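Local coordinates for discoidin-2 (PDB 2VM9), which binds galactose and N-acetylgalactosamine as a trimeric, calcium-containing lectin of the cellular slime mould Dictyostelium discoideum and may take part in spore coat formation, at residues His72-Ser77 against Asn126-Ala131; Ser175-Thr180 against Ala242-Thr247; Pro162-Gly167 against Val251-Asn256. One frame throughout, in Å; residues are numbered along the deposited sequence.

Interaction 1 (His72-Ser77 against Asn126-Ala131)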
loop_
_atom_site.group_PDB
_atom_site.type_symbol
_atom_site.label_atom_id
_atom_site.label_comp_id
_atom_site.label_asym_id
_atom_site.label_seq_id
_atom_site.Cartn_x
_atom_site.Cartn_y
_atom_site.Cartn_z
ATOM N N HIS A 72 -7.563 4.528 -9.733
ATOM C CA HIS A 72 -8.389 4.527 -10.920
ATOM C C HIS A 72 -9.117 5.860 -10.918
ATOM O O HIS A 72 -10.139 6.013 -10.232
ATOM C CB HIS A 72 -9.367 3.351 -10.871
ATOM C CG HIS A 72 -8.701 2.029 -11.100
ATOM N ND1 HIS A 72 -8.116 1.309 -10.086
ATOM C CD2 HIS A 72 -8.470 1.336 -12.240
ATOM C CE1 HIS A 72 -7.578 0.208 -10.582
ATOM N NE2 HIS A 72 -7.772 0.205 -11.888
ATOM N N PHE A 73 -8.561 6.836 -11.643
ATOM C CA PHE A 73 -9.142 8.166 -11.664
ATOM C C PHE A 73 -10.335 8.206 -12.592
ATOM O O PHE A 73 -10.203 7.868 -13.775
ATOM C CB PHE A 73 -8.111 9.193 -12.122
ATOM C CG PHE A 73 -7.017 9.446 -11.107
ATOM C CD1 PHE A 73 -7.297 10.120 -9.923
ATOM C CD2 PHE A 73 -5.711 9.031 -11.357
ATOM C CE1 PHE A 73 -6.249 10.376 -8.973
ATOM C CE2 PHE A 73 -4.658 9.278 -10.448
ATOM C CZ PHE A 73 -4.940 9.949 -9.238
ATOM N N VAL A 74 -11.479 8.622 -12.055
ATOM C CA VAL A 74 -12.731 8.674 -12.826
ATOM C C VAL A 74 -13.095 10.080 -13.309
ATOM O O VAL A 74 -13.874 10.239 -14.257
ATOM C CB VAL A 74 -13.937 8.048 -12.036
ATOM C CG1 VAL A 74 -13.657 6.595 -11.726
ATOM C CG2 VAL A 74 -14.266 8.850 -10.743
ATOM N N ALA A 75 -12.560 11.111 -12.647
ATOM C CA ALA A 75 -12.826 12.474 -13.116
ATOM C C ALA A 75 -11.813 13.438 -12.558
ATOM O O ALA A 75 -11.109 13.130 -11.570
ATOM C CB ALA A 75 -14.250 12.933 -12.714
ATOM N N ILE A 76 -11.728 14.587 -13.229
ATOM C CA ILE A 76 -10.997 15.739 -12.690
ATOM C C ILE A 76 -11.935 16.938 -12.764
ATOM O O ILE A 76 -12.712 17.070 -13.727
ATOM C CB ILE A 76 -9.709 16.010 -13.508
ATOM C CG1 ILE A 76 -8.917 17.193 -12.921
ATOM C CG2 ILE A 76 -10.037 16.253 -15.017
ATOM C CD1 ILE A 76 -7.579 17.370 -13.602
ATOM N N SER A 77 -11.862 17.820 -11.767
ATOM C CA SER A 77 -12.600 19.063 -11.804
ATOM C C SER A 77 -11.601 20.199 -11.638
ATOM O O SER A 77 -10.713 20.095 -10.800
ATOM C CB SER A 77 -13.588 19.142 -10.659
ATOM O OG SER A 77 -14.652 18.236 -10.915
ATOM N N ASN A 126 -13.501 7.797 -19.159
ATOM C CA ASN A 126 -14.147 6.553 -19.532
ATOM C C ASN A 126 -13.256 5.889 -20.582
ATOM O O ASN A 126 -13.216 6.360 -21.714
ATOM C CB ASN A 126 -15.509 6.846 -20.178
ATOM C CG ASN A 126 -16.522 7.447 -19.211
ATOM O OD1 ASN A 126 -16.986 6.773 -18.287
ATOM N ND2 ASN A 126 -16.917 8.714 -19.456
ATOM N N PRO A 127 -12.504 4.833 -20.216
ATOM C CA PRO A 127 -12.385 4.211 -18.917
ATOM C C PRO A 127 -11.534 5.062 -17.972
ATOM O O PRO A 127 -10.877 6.004 -18.423
ATOM C CB PRO A 127 -11.626 2.905 -19.214
ATOM C CG PRO A 127 -10.834 3.195 -20.403
ATOM C CD PRO A 127 -11.646 4.158 -21.218
ATOM N N PRO A 128 -11.543 4.705 -16.680
ATOM C CA PRO A 128 -10.722 5.418 -15.699
ATOM C C PRO A 128 -9.256 5.414 -16.101
ATOM O O PRO A 128 -8.762 4.487 -16.756
ATOM C CB PRO A 128 -10.908 4.589 -14.421
ATOM C CG PRO A 128 -12.284 4.009 -14.565
ATOM C CD PRO A 128 -12.353 3.657 -16.040
ATOM N N ILE A 129 -8.564 6.469 -15.713
ATOM C CA ILE A 129 -7.122 6.510 -15.864
ATOM C C ILE A 129 -6.526 5.742 -14.705
ATOM O O ILE A 129 -6.762 6.070 -13.559
ATOM C CB ILE A 129 -6.597 7.960 -15.840
ATOM C CG1 ILE A 129 -7.067 8.728 -17.079
ATOM C CG2 ILE A 129 -5.060 7.987 -15.737
ATOM C CD1 ILE A 129 -6.795 10.208 -16.984
ATOM N N LYS A 130 -5.712 4.747 -15.030
ATOM C CA LYS A 130 -5.042 3.916 -14.054
ATOM C C LYS A 130 -3.620 4.476 -13.878
ATOM O O LYS A 130 -2.809 4.469 -14.813
ATOM C CB LYS A 130 -4.999 2.489 -14.577
ATOM C CG LYS A 130 -4.464 1.508 -13.606
ATOM C CD LYS A 130 -4.504 0.122 -14.229
ATOM C CE LYS A 130 -3.482 -0.749 -13.605
ATOM N NZ LYS A 130 -3.491 -2.096 -14.274
ATOM N N ALA A 131 -3.339 4.999 -12.690
ATOM C CA ALA A 131 -2.092 5.744 -12.494
ATOM C C ALA A 131 -1.676 5.828 -11.026
ATOM O O ALA A 131 -2.514 5.781 -10.132
ATOM C CB ALA A 131 -2.251 7.150 -13.067
#
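Phe-73 and Ile-129 face each other as the apolar centre of this antiparallel pairing in the beta-sandwich of the F5/8 type C (discoidin) domain, their CB atoms 4.2 Å apart. In Phe-73 the first torsion puts CG anti to the carbonyl carbon (chi1 -71°), beside the backbone N; further out, Phe-73 CE2 lies 4.1 Å from Ala-131 CB. Tyr-95, on strand 87-96 of the opposing sheet, packs against both Ile-129 and Ala-131, so this face belongs to the core between the sheets. Phe-73 and Ile-129 form a hydrogen-bonded pair: Phe-73 N donates to Ile-129 O at 2.7 Å, and Ile-129 N returns a bond to Phe-73 O at 2.9 Å, lying in the carbonyl plane and bent to 145° at the hydrogen. Pro-128 adds no backbone donor; its CG lies 4.1 Å from Val-74 CG1. Just before it the chain turns a corner at Asn-126 and Pro-127, with a cis peptide bond preceding Pro-127. On the Tyr-152 side of strand 70-79, Val-74 and Ala-75 form a classic beta bulge. On the face opposite Phe-73, His-72 and Lys-130 run side by side, pointing the same way, as a non-hydrogen-bonded pair. Their outer ends meet the C-terminus of the second subunit: His-72 NE2 is hydrogen-bonded to Asn-257 OD1 of that chain, which Lys-130 NZ also contacts weakly. Within the pair, the imidazole touches the aliphatic part of the lysine, with His-72 NE2 3.9 Å from Lys-130 CG.

Interaction 2 (Ser175-Thr180 against Ala242-Thr247)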
loop_
_atom_site.group_PDB
_atom_site.type_symbol
_atom_site.label_atom_id
_atom_site.label_comp_id
_atom_site.label_asym_id
_atom_site.label_seq_id
_atom_site.Cartn_x
_atom_site.Cartn_y
_atom_site.Cartn_z
ATOM N N SER A 175 -3.426 -41.271 14.456
ATOM C CA SER A 175 -4.718 -40.957 15.052
ATOM C C SER A 175 -5.914 -41.396 14.207
ATOM O O SER A 175 -6.959 -41.770 14.767
ATOM C CB SER A 175 -4.829 -39.449 15.300
ATOM O OG SER A 175 -4.061 -39.107 16.405
ATOM N N LEU A 176 -5.785 -41.301 12.879
ATOM C CA LEU A 176 -6.859 -41.675 11.968
ATOM C C LEU A 176 -6.594 -42.974 11.217
ATOM O O LEU A 176 -7.324 -43.322 10.273
ATOM C CB LEU A 176 -7.130 -40.539 10.966
ATOM C CG LEU A 176 -7.682 -39.230 11.551
ATOM C CD1 LEU A 176 -8.022 -38.314 10.365
ATOM C CD2 LEU A 176 -8.937 -39.447 12.452
ATOM N N ASN A 177 -5.582 -43.697 11.661
ATOM C CA ASN A 177 -5.128 -44.891 10.960
ATOM C C ASN A 177 -5.840 -46.190 11.342
ATOM O O ASN A 177 -5.383 -47.280 10.979
ATOM C CB ASN A 177 -3.617 -45.078 11.113
ATOM C CG ASN A 177 -3.042 -45.922 9.990
ATOM O OD1 ASN A 177 -3.360 -45.688 8.812
ATOM N ND2 ASN A 177 -2.203 -46.904 10.341
ATOM N N SER A 178 -6.963 -46.075 12.044
ATOM C CA SER A 178 -7.749 -47.252 12.427
ATOM C C SER A 178 -9.151 -46.804 12.766
ATOM O O SER A 178 -9.386 -45.622 12.989
ATOM C CB SER A 178 -7.137 -47.954 13.659
ATOM O OG SER A 178 -7.121 -47.101 14.798
ATOM N N GLY A 179 -10.076 -47.757 12.844
ATOM C CA GLY A 179 -11.426 -47.429 13.283
ATOM C C GLY A 179 -12.477 -47.404 12.201
ATOM O O GLY A 179 -12.202 -47.628 11.016
ATOM N N THR A 180 -13.706 -47.171 12.646
ATOM C CA THR A 180 -14.886 -47.225 11.805
ATOM C C THR A 180 -15.752 -46.002 12.042
ATOM O O THR A 180 -15.806 -45.480 13.157
ATOM C CB THR A 180 -15.704 -48.540 12.075
ATOM O OG1 THR A 180 -16.800 -48.623 11.168
ATOM C CG2 THR A 180 -16.217 -48.628 13.540
ATOM N N ALA A 242 -8.507 -46.142 6.723
ATOM C CA ALA A 242 -7.365 -45.984 7.630
ATOM C C ALA A 242 -6.482 -44.908 7.003
ATOM O O ALA A 242 -5.843 -45.131 5.964
ATOM C CB ALA A 242 -6.612 -47.309 7.748
ATOM N N VAL A 243 -6.450 -43.730 7.622
ATOM C CA VAL A 243 -5.611 -42.633 7.109
ATOM C C VAL A 243 -4.335 -42.576 7.948
ATOM O O VAL A 243 -4.408 -42.399 9.161
ATOM C CB VAL A 243 -6.345 -41.275 7.181
ATOM C CG1 VAL A 243 -5.386 -40.109 6.826
ATOM C CG2 VAL A 243 -7.598 -41.290 6.277
ATOM N N TYR A 244 -3.178 -42.761 7.296
ATOM C CA TYR A 244 -1.881 -42.818 7.990
ATOM C C TYR A 244 -1.348 -41.417 8.285
ATOM O O TYR A 244 -0.911 -41.120 9.409
ATOM C CB TYR A 244 -0.893 -43.608 7.113
ATOM C CG TYR A 244 0.410 -43.942 7.773
ATOM C CD1 TYR A 244 0.598 -45.205 8.339
ATOM C CD2 TYR A 244 1.445 -43.015 7.836
ATOM C CE1 TYR A 244 1.787 -45.542 8.925
ATOM C CE2 TYR A 244 2.653 -43.340 8.444
ATOM C CZ TYR A 244 2.803 -44.620 8.978
ATOM O OH TYR A 244 3.978 -44.990 9.590
ATOM N N ASP A 245 -1.403 -40.543 7.281
ATOM C CA ASP A 245 -1.044 -39.132 7.478
ATOM C C ASP A 245 -1.663 -38.284 6.358
ATOM O O ASP A 245 -1.988 -38.794 5.269
ATOM C CB ASP A 245 0.492 -38.960 7.478
ATOM C CG ASP A 245 0.944 -37.639 8.105
ATOM O OD1 ASP A 245 0.150 -37.014 8.827
ATOM O OD2 ASP A 245 2.111 -37.232 7.881
ATOM N N LEU A 246 -1.866 -37.005 6.652
ATOM C CA LEU A 246 -2.275 -36.017 5.642
ATOM C C LEU A 246 -1.543 -34.755 5.979
ATOM O O LEU A 246 -1.325 -34.472 7.173
ATOM C CB LEU A 246 -3.774 -35.715 5.732
ATOM C CG LEU A 246 -4.739 -36.822 5.312
ATOM C CD1 LEU A 246 -6.151 -36.462 5.801
ATOM C CD2 LEU A 246 -4.691 -37.019 3.794
ATOM N N THR A 247 -1.209 -33.971 4.954
ATOM C CA THR A 247 -0.576 -32.664 5.169
ATOM C C THR A 247 -1.301 -31.609 4.353
ATOM O O THR A 247 -1.599 -31.837 3.183
ATOM C CB THR A 247 0.927 -32.658 4.758
ATOM O OG1 THR A 247 1.634 -33.652 5.506
ATOM C CG2 THR A 247 1.544 -31.280 5.013
HETATM O O HOH W 1 -3.525 -40.818 11.249
HETATM O O HOH W 2 -3.159 -46.315 6.265
#
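Leu-176 meets Val-243 through both backbone and side chain, the first firm link between the loop 175-180 and strand 243-254. Its CB lies 3.9 Å from Val-243 CB, and Phe-235 and Ile-185 pack around its side chain. Val-243 N donates to Leu-176 O at 2.8 Å, approaching from above the carbonyl plane, 45° out of it. A water joins the same two residues again, bridging Leu-176 N and Val-243 O at 2.8 Å from each. At Asn-177 the side chain takes over. CG stands anti to the backbone N (chi1 -157°), and the amide plane is turned 83° from that of the Tyr-244 ring, with Asn-177 ND2 3.8 Å from Tyr-244 CD1. A second water lies between Asn-177 OD1 (2.6 Å) and Ala-242 O (2.9 Å), with other acceptors competing for its protons, so Asn-177 and Ala-242 are linked through water. Asn-177 O lies 3.5 Å from Ala-242 CB. Beyond it Ser-178 turns away, and its O accepts from Arg-183. Tyr-244 has a cation-pi partner in Arg-174 and packs on Gln-216 of the third subunit. Together with Asp-245 it faces Asp-209, a carbohydrate-binding residue, in a classic beta bulge, which places this contact beside the sugar site of the H-type lectin domain.

Interaction 3 (Pro162-Gly167 against Val251-Asn256)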
loop_
_atom_site.group_PDB
_atom_site.type_symbol
_atom_site.label_atom_id
_atom_site.label_comp_id
_atom_site.label_asym_id
_atom_site.label_seq_id
_atom_site.Cartn_x
_atom_site.Cartn_y
_atom_site.Cartn_z
ATOM N N PRO A 162 -4.440 -7.208 1.213
ATOM C CA PRO A 162 -4.653 -8.111 2.356
ATOM C C PRO A 162 -3.322 -8.467 3.030
ATOM O O PRO A 162 -2.270 -8.291 2.434
ATOM C CB PRO A 162 -5.271 -9.354 1.698
ATOM C CG PRO A 162 -4.685 -9.376 0.353
ATOM C CD PRO A 162 -4.597 -7.922 -0.072
ATOM N N SER A 163 -3.381 -8.899 4.283
ATOM C CA SER A 163 -2.236 -9.405 5.015
ATOM C C SER A 163 -2.352 -10.931 4.963
ATOM O O SER A 163 -3.463 -11.471 4.899
ATOM C CB SER A 163 -2.292 -8.942 6.465
ATOM O OG SER A 163 -2.011 -7.541 6.582
ATOM N N VAL A 164 -1.206 -11.603 4.976
ATOM C CA VAL A 164 -1.158 -13.046 4.722
ATOM C C VAL A 164 -0.113 -13.699 5.631
ATOM O O VAL A 164 0.981 -13.187 5.785
ATOM C CB VAL A 164 -0.809 -13.336 3.226
ATOM C CG1 VAL A 164 -0.541 -14.821 2.988
ATOM C CG2 VAL A 164 -1.913 -12.845 2.280
ATOM N N GLN A 165 -0.458 -14.836 6.230
ATOM C CA GLN A 165 0.551 -15.696 6.842
ATOM C C GLN A 165 0.294 -17.106 6.337
ATOM O O GLN A 165 -0.839 -17.461 6.008
ATOM C CB GLN A 165 0.502 -15.661 8.361
ATOM C CG GLN A 165 0.793 -14.277 8.979
ATOM C CD GLN A 165 0.785 -14.323 10.466
ATOM O OE1 GLN A 165 1.701 -14.878 11.091
ATOM N NE2 GLN A 165 -0.260 -13.768 11.066
ATOM N N VAL A 166 1.350 -17.897 6.283
ATOM C CA VAL A 166 1.237 -19.212 5.682
ATOM C C VAL A 166 1.895 -20.253 6.583
ATOM O O VAL A 166 2.720 -19.928 7.466
ATOM C CB VAL A 166 1.895 -19.260 4.281
ATOM C CG1 VAL A 166 1.296 -18.209 3.327
ATOM C CG2 VAL A 166 3.410 -19.109 4.411
ATOM N N GLY A 167 1.563 -21.515 6.347
ATOM C CA GLY A 167 2.221 -22.569 7.116
ATOM C C GLY A 167 1.735 -23.924 6.625
ATOM O O GLY A 167 1.018 -24.026 5.637
ATOM N N VAL A 251 -3.122 -20.873 3.892
ATOM C CA VAL A 251 -2.878 -19.460 3.595
ATOM C C VAL A 251 -3.952 -18.703 4.382
ATOM O O VAL A 251 -5.138 -18.846 4.103
ATOM C CB VAL A 251 -2.956 -19.163 2.079
ATOM C CG1 VAL A 251 -2.762 -17.654 1.805
ATOM C CG2 VAL A 251 -1.878 -19.988 1.286
ATOM N N ALA A 252 -3.520 -17.989 5.424
ATOM C CA ALA A 252 -4.428 -17.203 6.246
ATOM C C ALA A 252 -4.380 -15.776 5.713
ATOM O O ALA A 252 -3.284 -15.207 5.566
ATOM C CB ALA A 252 -4.002 -17.239 7.674
ATOM N N VAL A 253 -5.550 -15.226 5.410
ATOM C CA VAL A 253 -5.633 -13.909 4.773
ATOM C C VAL A 253 -6.484 -12.983 5.632
ATOM O O VAL A 253 -7.617 -13.300 5.977
ATOM C CB VAL A 253 -6.237 -13.977 3.341
ATOM C CG1 VAL A 253 -6.228 -12.586 2.688
ATOM C CG2 VAL A 253 -5.468 -14.979 2.459
ATOM N N GLU A 254 -5.933 -11.811 5.951
ATOM C CA GLU A 254 -6.672 -10.823 6.748
ATOM C C GLU A 254 -7.017 -9.641 5.868
ATOM O O GLU A 254 -6.126 -9.065 5.243
ATOM C CB GLU A 254 -5.817 -10.345 7.926
ATOM C CG GLU A 254 -6.605 -9.459 8.894
ATOM C CD GLU A 254 -5.732 -8.654 9.840
ATOM O OE1 GLU A 254 -4.548 -8.414 9.529
ATOM O OE2 GLU A 254 -6.268 -8.229 10.886
ATOM N N PHE A 255 -8.303 -9.279 5.832
ATOM C CA PHE A 255 -8.779 -8.246 4.925
ATOM C C PHE A 255 -8.998 -6.931 5.630
ATOM O O PHE A 255 -9.334 -6.900 6.815
ATOM C CB PHE A 255 -10.097 -8.664 4.270
ATOM C CG PHE A 255 -9.976 -9.859 3.383
ATOM C CD1 PHE A 255 -9.377 -9.752 2.131
ATOM C CD2 PHE A 255 -10.466 -11.096 3.794
ATOM C CE1 PHE A 255 -9.272 -10.855 1.296
ATOM C CE2 PHE A 255 -10.357 -12.220 2.968
ATOM C CZ PHE A 255 -9.769 -12.102 1.720
ATOM N N ASN A 256 -8.784 -5.854 4.882
ATOM C CA ASN A 256 -9.296 -4.531 5.236
ATOM C C ASN A 256 -8.687 -3.974 6.523
ATOM O O ASN A 256 -9.317 -3.177 7.232
ATOM C CB ASN A 256 -10.839 -4.580 5.337
ATOM C CG ASN A 256 -11.491 -3.236 5.040
ATOM O OD1 ASN A 256 -11.090 -2.532 4.107
ATOM N ND2 ASN A 256 -12.493 -2.872 5.842
HETATM O O HOH W 3 -3.848 -6.386 7.694
#
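Pro-162 CB presses on Val-253 CG1 at 3.5 Å, where the linker enters the lectin-like domain. The valine methyl also lies over one face of the Phe-255 ring, offset toward the rim. On the sheet face that carries Val-253, Val-164 fits between two valines: its CG1 meets Val-251 CG1 at 3.8 Å, while its CG2 runs beside Val-253 CG2. Strands 163-167 and 251-254 are antiparallel at 161° and are held by two hydrogen-bonded pairs. Ser-163 N donates to Glu-254 O at 2.9 Å. In return Glu-254 N donates to Ser-163 O at 2.7 Å. In the Gln-165 and Ala-252 pair, Ala-252 N approaches Gln-165 O nearly along the C=O axis. Between the pairs, Val-164 CA comes 3.1 Å from Ala-252 O in a CA-H...O contact. The opposite face carries the polar groups. A water donates to Glu-254 OE1. Glu-254 is extended beyond CG, and its OE2 accepts from Ser-197 N and Asn-257 ND2, while Gln-165 NE2 donates to Val-193 O. Tyr-159 of the third subunit packs on Ser-163, Gln-165 and Glu-254, and Pro-162 meets its counterpart in the second subunit. The chemistry is therefore two-sided: the valines make one face apolar, with Pro-162 adding to it at the loop end, whereas the buried carboxylate on the other has two N-H donors at OE2 and a water at OE1 that probably stabilise its negative charge.

In the fold
The three contacts follow the elongated chain from the discoidin domain to the sugar-binding end of the lectin domain. Interaction 1 is in the first domain; its centre lies about 30 Å from that of interaction 3 and about 56 Å from that of interaction 2. Interactions 2 and 3 share strand 243-254, their centres about 29 Å apart, and interaction 2 is nested within the loop that interaction 3 closes. Only interaction 2 adjoins the carbohydrate site, with Tyr-244 about 3 Å from Asp-209, side chain to side chain. Within one chain interactions 1 and 3 do not touch (nearest atoms about 14 Å), but across the trimer Lys-130 NZ of one subunit weakly hydrogen-bonds Asn-256 O of another.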